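PDB 5H80: carboxylase from Deinococcus radiodurans, which probably catalyses, as a biotin carboxylase domain, the ATP-dependent carboxylation of biotin within a single-chain multidomain carboxylase. Local coordinates for residues Leu252-Cys257 with Ala278-Leu283; Val427-Arg430 with Gly436-Arg439; Ala38-Val43 with Pro416-Leu421. All blocks are in the same frame, centred on the assembly; numbering follows the deposited sequence.

Contact 1. Residues Leu252-Cys257 with Ala278-Leu283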
# COMPACT_ATOMS: atom_id res chain seq x y z
N LEU A 252 -6.42 -15.72 -10.11
CA LEU A 252 -5.43 -14.60 -9.81
C LEU A 252 -3.98 -15.16 -9.78
O LEU A 252 -3.18 -14.79 -8.89
CB LEU A 252 -5.79 -13.75 -8.58
CG LEU A 252 -6.96 -12.79 -8.66
CD1 LEU A 252 -6.83 -11.85 -9.87
CD2 LEU A 252 -8.18 -13.61 -8.67
N TRP A 253 -3.64 -16.11 -10.68
CA TRP A 253 -2.32 -16.68 -10.80
C TRP A 253 -1.90 -17.40 -9.51
O TRP A 253 -2.76 -17.88 -8.75
CB TRP A 253 -1.26 -15.59 -11.27
CG TRP A 253 -1.68 -15.04 -12.65
CD1 TRP A 253 -1.37 -15.54 -13.88
CD2 TRP A 253 -2.37 -13.82 -12.87
NE1 TRP A 253 -1.88 -14.72 -14.85
CE2 TRP A 253 -2.52 -13.67 -14.27
CE3 TRP A 253 -2.95 -12.84 -11.99
CZ2 TRP A 253 -3.17 -12.54 -14.84
CZ3 TRP A 253 -3.65 -11.72 -12.60
CH2 TRP A 253 -3.67 -11.58 -13.95
N GLU A 254 -0.62 -17.38 -9.19
CA GLU A 254 -0.04 -18.21 -8.19
C GLU A 254 0.60 -17.52 -7.04
O GLU A 254 1.05 -16.34 -7.12
CB GLU A 254 0.93 -19.21 -8.80
CG GLU A 254 2.37 -18.86 -9.08
CD GLU A 254 2.59 -17.77 -10.15
OE1 GLU A 254 1.63 -17.51 -10.90
OE2 GLU A 254 3.73 -17.31 -10.16
N ARG A 255 0.94 -18.31 -6.02
CA ARG A 255 1.80 -17.90 -4.88
C ARG A 255 2.70 -19.04 -4.51
O ARG A 255 2.33 -20.22 -4.76
CB ARG A 255 0.98 -17.59 -3.62
CG ARG A 255 0.08 -16.40 -3.60
CD ARG A 255 -0.81 -16.25 -2.37
NE ARG A 255 -1.83 -17.28 -2.19
CZ ARG A 255 -3.11 -17.15 -2.47
NH1 ARG A 255 -3.63 -16.01 -3.00
NH2 ARG A 255 -3.91 -18.14 -2.20
N ASP A 256 3.90 -18.70 -4.02
CA ASP A 256 4.87 -19.70 -3.60
C ASP A 256 5.12 -19.51 -2.15
O ASP A 256 5.59 -18.45 -1.70
CB ASP A 256 6.11 -19.62 -4.38
CG ASP A 256 7.12 -20.75 -4.13
OD1 ASP A 256 7.55 -20.94 -2.98
OD2 ASP A 256 7.45 -21.36 -5.19
N CYS A 257 4.86 -20.58 -1.45
CA CYS A 257 4.93 -20.60 0.02
C CYS A 257 5.93 -21.71 0.48
O CYS A 257 5.68 -22.40 1.49
CB CYS A 257 3.61 -20.91 0.61
SG CYS A 257 2.25 -19.86 0.00
N ALA A 278 5.27 -22.28 -18.91
CA ALA A 278 4.67 -23.58 -19.24
C ALA A 278 4.22 -24.24 -17.90
O ALA A 278 3.07 -24.82 -17.88
CB ALA A 278 5.72 -24.44 -19.93
N VAL A 279 4.94 -24.08 -16.78
CA VAL A 279 4.59 -24.76 -15.51
C VAL A 279 3.43 -23.97 -14.92
O VAL A 279 2.51 -24.55 -14.36
CB VAL A 279 5.74 -24.80 -14.47
CG1 VAL A 279 5.34 -25.51 -13.15
CG2 VAL A 279 6.98 -25.54 -15.08
N ARG A 280 3.59 -22.63 -14.89
CA ARG A 280 2.47 -21.77 -14.53
C ARG A 280 1.17 -22.13 -15.21
O ARG A 280 0.19 -22.25 -14.48
CB ARG A 280 2.85 -20.30 -14.69
CG ARG A 280 1.70 -19.35 -14.37
CD ARG A 280 1.97 -17.84 -14.33
NE ARG A 280 2.97 -17.44 -13.37
CZ ARG A 280 4.25 -17.19 -13.62
NH1 ARG A 280 4.74 -17.16 -14.89
NH2 ARG A 280 5.05 -16.93 -12.65
N THR A 281 1.14 -22.27 -16.55
CA THR A 281 -0.08 -22.41 -17.24
C THR A 281 -0.60 -23.81 -16.89
O THR A 281 -1.81 -23.95 -16.81
CB THR A 281 -0.13 -22.18 -18.77
OG1 THR A 281 -0.40 -23.37 -19.51
CG2 THR A 281 0.73 -21.33 -19.23
N ALA A 282 0.30 -24.74 -16.70
CA ALA A 282 -0.22 -26.08 -16.26
C ALA A 282 -0.87 -26.16 -14.89
O ALA A 282 -2.02 -26.76 -14.71
CB ALA A 282 0.83 -27.14 -16.40
N LEU A 283 -0.22 -25.52 -13.94
CA LEU A 283 -0.78 -25.39 -12.59
C LEU A 283 -2.11 -24.71 -12.57
O LEU A 283 -3.07 -25.19 -12.02
CB LEU A 283 0.17 -24.63 -11.71
CG LEU A 283 1.26 -25.13 -10.82
CD1 LEU A 283 1.28 -26.61 -10.35
CD2 LEU A 283 2.56 -24.49 -11.03
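Glu254 sets its carboxylate against the edge of the Arg280 guanidinium, where strand 249-256, outermost within this chain in the four-stranded antiparallel sheet, faces helix 277-293. The arginine grips side-on, with one nitrogen for each oxygen. Its NE donates to Glu254 OE1 over 2.8 Å, and Arg280 NH2 gives Glu254 OE2 a second bond of the same 2.8 Å. Both oxygens lie close to the guanidinium plane, yet the carboxylate is turned about 45° from it, which brings the two N-H groups in from above the carboxylate plane. CG of Arg280 leaves the helix opposite its own backbone N (chi1 178°), and a bend at chi3 then swings the guanidinium edge round to the glutamate. The apolar part of the same chain has a neighbour as well: Arg280 CD comes within 4.1 Å of CD1 in the indole of Trp253, whose NE1 bonds to Ala361 O. On the helix, Val279 and Leu283 pack against strand 299-306 of the same sheet. Glu254 OE2 also accepts from the backbone N of Ala272, just ahead of the helix, which gives this oxygen two donors. In this buried setting, the paired bonds should limit turning of both groups, and the nearby positive charge probably stabilises the ionised carboxylate.

Contact 2. Residues Val427-Arg430 with Gly436-Arg439. With EDO (1,2-ethanediol), chain D.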
# COMPACT_ATOMS: atom_id res chain seq x y z
N VAL A 427 5.33 -6.68 1.23
CA VAL A 427 6.14 -5.68 0.54
C VAL A 427 6.02 -5.88 -0.95
O VAL A 427 5.94 -7.01 -1.43
CB VAL A 427 7.53 -5.72 1.01
CG1 VAL A 427 8.42 -4.92 0.14
CG2 VAL A 427 7.65 -5.19 2.43
N HIS A 428 5.95 -4.78 -1.70
CA HIS A 428 5.59 -4.85 -3.15
C HIS A 428 6.40 -3.85 -3.97
O HIS A 428 6.74 -2.83 -3.48
CB HIS A 428 4.16 -4.57 -3.35
CG HIS A 428 3.71 -4.45 -4.76
ND1 HIS A 428 3.15 -3.27 -5.25
CD2 HIS A 428 3.62 -5.35 -5.78
CE1 HIS A 428 2.74 -3.46 -6.50
NE2 HIS A 428 3.06 -4.70 -6.85
N ARG A 429 6.95 -4.34 -5.07
CA ARG A 429 7.56 -3.45 -5.99
C ARG A 429 7.23 -3.79 -7.41
O ARG A 429 6.63 -4.85 -7.76
CB ARG A 429 9.02 -3.48 -5.78
CG ARG A 429 9.66 -4.77 -6.07
CD ARG A 429 11.07 -4.72 -5.45
NE ARG A 429 12.04 -3.95 -6.24
CZ ARG A 429 12.99 -3.14 -5.74
NH1 ARG A 429 13.07 -2.88 -4.46
NH2 ARG A 429 13.88 -2.59 -6.56
N ARG A 430 7.50 -2.83 -8.27
CA ARG A 430 7.01 -2.97 -9.66
C ARG A 430 8.04 -3.41 -10.71
O ARG A 430 7.68 -3.42 -11.89
CB ARG A 430 6.47 -1.65 -10.14
CG ARG A 430 5.19 -1.23 -9.44
CD ARG A 430 5.34 0.20 -9.00
NE ARG A 430 4.29 0.67 -8.08
CZ ARG A 430 3.01 0.26 -7.99
NH1 ARG A 430 2.24 0.85 -7.07
NH2 ARG A 430 2.44 -0.58 -8.82
N GLY A 436 16.24 -7.54 -5.08
CA GLY A 436 15.72 -6.19 -4.75
C GLY A 436 14.44 -6.15 -3.83
O GLY A 436 14.35 -5.41 -2.80
N LEU A 437 13.57 -7.16 -4.08
CA LEU A 437 12.40 -7.39 -3.28
C LEU A 437 12.81 -7.89 -1.85
O LEU A 437 12.31 -7.34 -0.89
CB LEU A 437 11.44 -8.45 -3.93
CG LEU A 437 10.16 -8.72 -3.09
CD1 LEU A 437 9.27 -7.52 -2.92
CD2 LEU A 437 9.36 -9.92 -3.70
N LEU A 438 13.72 -8.85 -1.75
CA LEU A 438 14.17 -9.31 -0.47
C LEU A 438 14.83 -8.20 0.45
O LEU A 438 14.62 -8.19 1.64
CB LEU A 438 15.09 -10.46 -0.68
CG LEU A 438 14.42 -11.60 -1.40
CD1 LEU A 438 15.61 -12.43 -1.73
CD2 LEU A 438 13.42 -12.38 -0.53
N ARG A 439 15.62 -7.32 -0.19
CA ARG A 439 16.36 -6.18 0.41
C ARG A 439 15.28 -5.23 0.95
O ARG A 439 15.33 -4.84 2.13
CB ARG A 439 17.29 -5.46 -0.62
CG ARG A 439 18.58 -6.18 -0.98
CD ARG A 439 19.19 -5.72 -2.34
NE ARG A 439 20.28 -6.64 -2.75
CZ ARG A 439 20.62 -6.90 -4.03
NH1 ARG A 439 19.97 -6.32 -5.03
NH2 ARG A 439 21.63 -7.77 -4.32
C1 EDO D . 5.86 3.23 -5.29
O1 EDO D . 5.66 2.13 -6.21
C2 EDO D . 4.50 3.69 -4.80
O2 EDO D . 3.42 2.78 -4.97
O HOH W 1 15.72 -2.85 -2.97
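Two first torsions bring Arg429 and Leu437 alongside each other. Arg429 holds CG between its backbone N and carbonyl carbon (chi1 65°), which sends the chain out over helix 434-446, whereas Leu437 turns CG opposite its N (chi1 180°), carrying CD1 back to the strand. The two side chains run side by side but in opposite senses, and Arg429 CD rests on the helix backbone 3.7 Å from Leu437 CA. Further out, the Arg429 guanidinium sets one face, off toward its rim, over the carbonyl carbon of Gly436, with Arg429 CZ 3.8 Å from Gly436 C. The lack of a side chain on that glycine leaves room for the planar group to come so near. Arg429 NH1 and Gly436 O are badly angled for a direct bond; a water bridges them instead, donating to Gly436 O at 2.9 Å and accepting weakly from Arg429 NH1. Arg429 NE forms a salt bridge with Asp431, NH1 also bonds to Gln440, and NH2 reaches Ala53 O of the second subunit. Deeper in, the contact is apolar: Leu437 CD1 lies 4.1 Å from Val427 CG1 and touches the carbonyl oxygen of Val427. His428 points away from the helix, and its CE1 meets one face of the Arg430 guanidinium. Arg430 in turn holds a 1,2-ethanediol, probably from the crystallisation liquor, through Arg430 NE to EDO O1 (2.7 Å) and Arg430 NH1 to EDO O2 (3.1 Å). The contact is a strand-turn-helix connection in which helix 434-446 packs back on the strand that precedes it, in the five-stranded antiparallel sheet of the biotin carboxylase C-terminal domain.

Contact 3. Residues Ala38-Val43 with Pro416-Leu421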
# COMPACT_ATOMS: atom_id res chain seq x y z
N ALA A 38 -17.41 -14.52 12.13
CA ALA A 38 -17.17 -15.66 13.03
C ALA A 38 -15.66 -16.05 13.17
O ALA A 38 -15.25 -17.11 12.77
CB ALA A 38 -18.00 -16.88 12.63
N ASN A 39 -14.87 -15.13 13.70
CA ASN A 39 -13.45 -15.23 13.72
C ASN A 39 -12.88 -14.06 14.59
O ASN A 39 -13.65 -13.43 15.32
CB ASN A 39 -12.81 -15.21 12.28
CG ASN A 39 -11.59 -16.11 12.19
OD1 ASN A 39 -10.67 -16.01 12.98
ND2 ASN A 39 -11.58 -17.05 11.28
N ARG A 40 -11.56 -13.93 14.61
CA ARG A 40 -10.91 -12.94 15.47
C ARG A 40 -9.58 -12.51 14.94
O ARG A 40 -9.09 -13.09 13.95
CB ARG A 40 -10.84 -13.55 16.89
CG ARG A 40 -10.25 -14.93 16.92
CD ARG A 40 -8.77 -14.92 16.98
NE ARG A 40 -8.10 -14.02 18.00
CZ ARG A 40 -6.79 -13.70 17.98
NH1 ARG A 40 -6.24 -12.89 18.89
NH2 ARG A 40 -5.97 -14.21 17.05
N GLY A 41 -8.93 -11.51 15.55
CA GLY A 41 -7.54 -11.25 15.26
C GLY A 41 -7.44 -10.56 13.90
O GLY A 41 -8.46 -9.96 13.45
N GLU A 42 -6.31 -10.79 13.21
CA GLU A 42 -5.98 -10.03 11.98
C GLU A 42 -7.03 -10.26 10.85
O GLU A 42 -7.53 -9.29 10.24
CB GLU A 42 -4.56 -10.23 11.52
CG GLU A 42 -4.29 -11.57 10.91
CD GLU A 42 -4.69 -11.68 9.42
OE1 GLU A 42 -4.60 -12.78 8.93
OE2 GLU A 42 -5.23 -10.73 8.77
N VAL A 43 -7.57 -11.47 10.73
CA VAL A 43 -8.62 -11.73 9.75
C VAL A 43 -10.01 -11.03 10.01
O VAL A 43 -10.66 -10.62 8.98
CB VAL A 43 -8.77 -13.23 9.37
CG1 VAL A 43 -9.54 -14.05 10.37
CG2 VAL A 43 -9.33 -13.36 7.95
N PRO A 416 -2.43 -17.11 24.94
CA PRO A 416 -1.98 -18.36 24.33
C PRO A 416 -3.09 -19.23 23.75
O PRO A 416 -2.81 -20.31 23.21
CB PRO A 416 -1.32 -19.10 25.51
CG PRO A 416 -2.04 -18.61 26.71
CD PRO A 416 -2.38 -17.15 26.42
N GLN A 417 -4.35 -18.83 23.85
CA GLN A 417 -5.40 -19.56 23.24
C GLN A 417 -5.35 -19.51 21.73
O GLN A 417 -5.97 -20.31 21.06
CB GLN A 417 -6.74 -18.99 23.67
CG GLN A 417 -7.09 -19.32 25.13
CD GLN A 417 -7.57 -20.74 25.23
OE1 GLN A 417 -8.33 -21.23 24.37
NE2 GLN A 417 -7.08 -21.46 26.24
N TYR A 418 -4.61 -18.56 21.19
CA TYR A 418 -4.70 -18.25 19.75
C TYR A 418 -3.28 -18.40 19.21
O TYR A 418 -2.29 -18.43 19.94
CB TYR A 418 -5.24 -16.83 19.47
CG TYR A 418 -6.49 -16.53 20.26
CD1 TYR A 418 -7.63 -17.30 20.03
CD2 TYR A 418 -6.49 -15.66 21.29
CE1 TYR A 418 -8.78 -17.12 20.81
CE2 TYR A 418 -7.65 -15.45 22.08
CZ TYR A 418 -8.78 -16.22 21.83
OH TYR A 418 -9.97 -16.11 22.59
N ASP A 419 -3.23 -18.48 17.90
CA ASP A 419 -1.96 -18.66 17.25
C ASP A 419 -1.01 -17.48 17.52
O ASP A 419 -1.43 -16.45 18.08
CB ASP A 419 -2.20 -19.00 15.79
CG ASP A 419 -2.58 -17.77 14.94
OD1 ASP A 419 -2.21 -16.61 15.29
OD2 ASP A 419 -3.28 -17.98 13.92
N ALA A 420 0.24 -17.64 17.05
CA ALA A 420 1.34 -16.74 17.43
C ALA A 420 1.42 -15.54 16.49
O ALA A 420 2.23 -14.65 16.77
CB ALA A 420 2.69 -17.46 17.41
N LEU A 421 0.55 -15.47 15.50
CA LEU A 421 0.64 -14.33 14.54
C LEU A 421 0.36 -13.03 15.20
O LEU A 421 -0.73 -12.82 15.84
CB LEU A 421 -0.25 -14.61 13.41
CG LEU A 421 -0.14 -13.62 12.22
CD1 LEU A 421 1.17 -13.80 11.48
CD2 LEU A 421 -1.32 -13.91 11.31
O HOH W 2 -2.96 -14.27 16.66
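Arg40 directs CB at the loop 416-421 and then curls tightly, with bends at chi2 and chi3, until its guanidinium lies flat on the ring of Tyr418. Along the chain, Arg40 CD reaches Tyr418 CD1 at 4.0 Å, and Arg40 NE stands over the ring near its rim, 3.7 Å from Tyr418 CG. CZ sits above the same CG, while Arg40 NH1 lies 3.7 Å from Tyr418 CD2. Arg40 NH2 has passed beyond the ring and rests 3.6 Å from Tyr418 CB. With the planes only 9° apart and CZ 32° off the ring normal, this is an off-centre cation-pi stack, displaced toward the CB end of the tyrosine. On the opposite face of the ring, CB of Gln417 packs over the centre. At the guanidinium edge, Arg40 NH2 donates in plane to a water at 3.0 Å, which lies within bonding distance of Asp419 OD1 and Leu421 O. Asp419 OD1 also accepts from the backbone N of Leu421 (3.0 Å), closing an Asx turn that shapes the loop. Asp66 pairs with Arg40 NH1, and Asp65 takes the Tyr418 hydroxyl. Beside the stack, Glu42 CG packs on Leu421 CD2 at 3.8 Å, its carboxylate engaged by Lys424 and Tyr111. With a leucine in place of Arg40, the Tyr418 face would probably lose its flat cationic cover and Asp66 would be left without its mate. The contact joins the first strand-turn-helix connection of the parallel-sheet N-terminal domain, with Gly41 at the N-cap of helix 42-53, to the C-terminal domain of the biotin carboxylase, across 373 residues of sequence.

Overall arrangement
Along the chain, contact 3 opens first, in the N-terminal domain, and closes at the start of strand 421-429. The intervening chain includes contact 1, within the ATP-binding domain, and contact 2 follows near the far end of that strand. Strand 421-429 thus links contacts 3 and 2, although their centres lie 28 Å apart. Contact 1 sits on a different antiparallel sheet, its centre 20 Å from that of contact 2 and 29 Å from that of contact 3, on the opposite side of the chain's centre from the latter. None touch. Contacts 1 and 2 each fasten a helix to a strand within one domain, contact 3 joins the N-terminal domain to the C-terminal domain, and contact 2 also borders the second subunit.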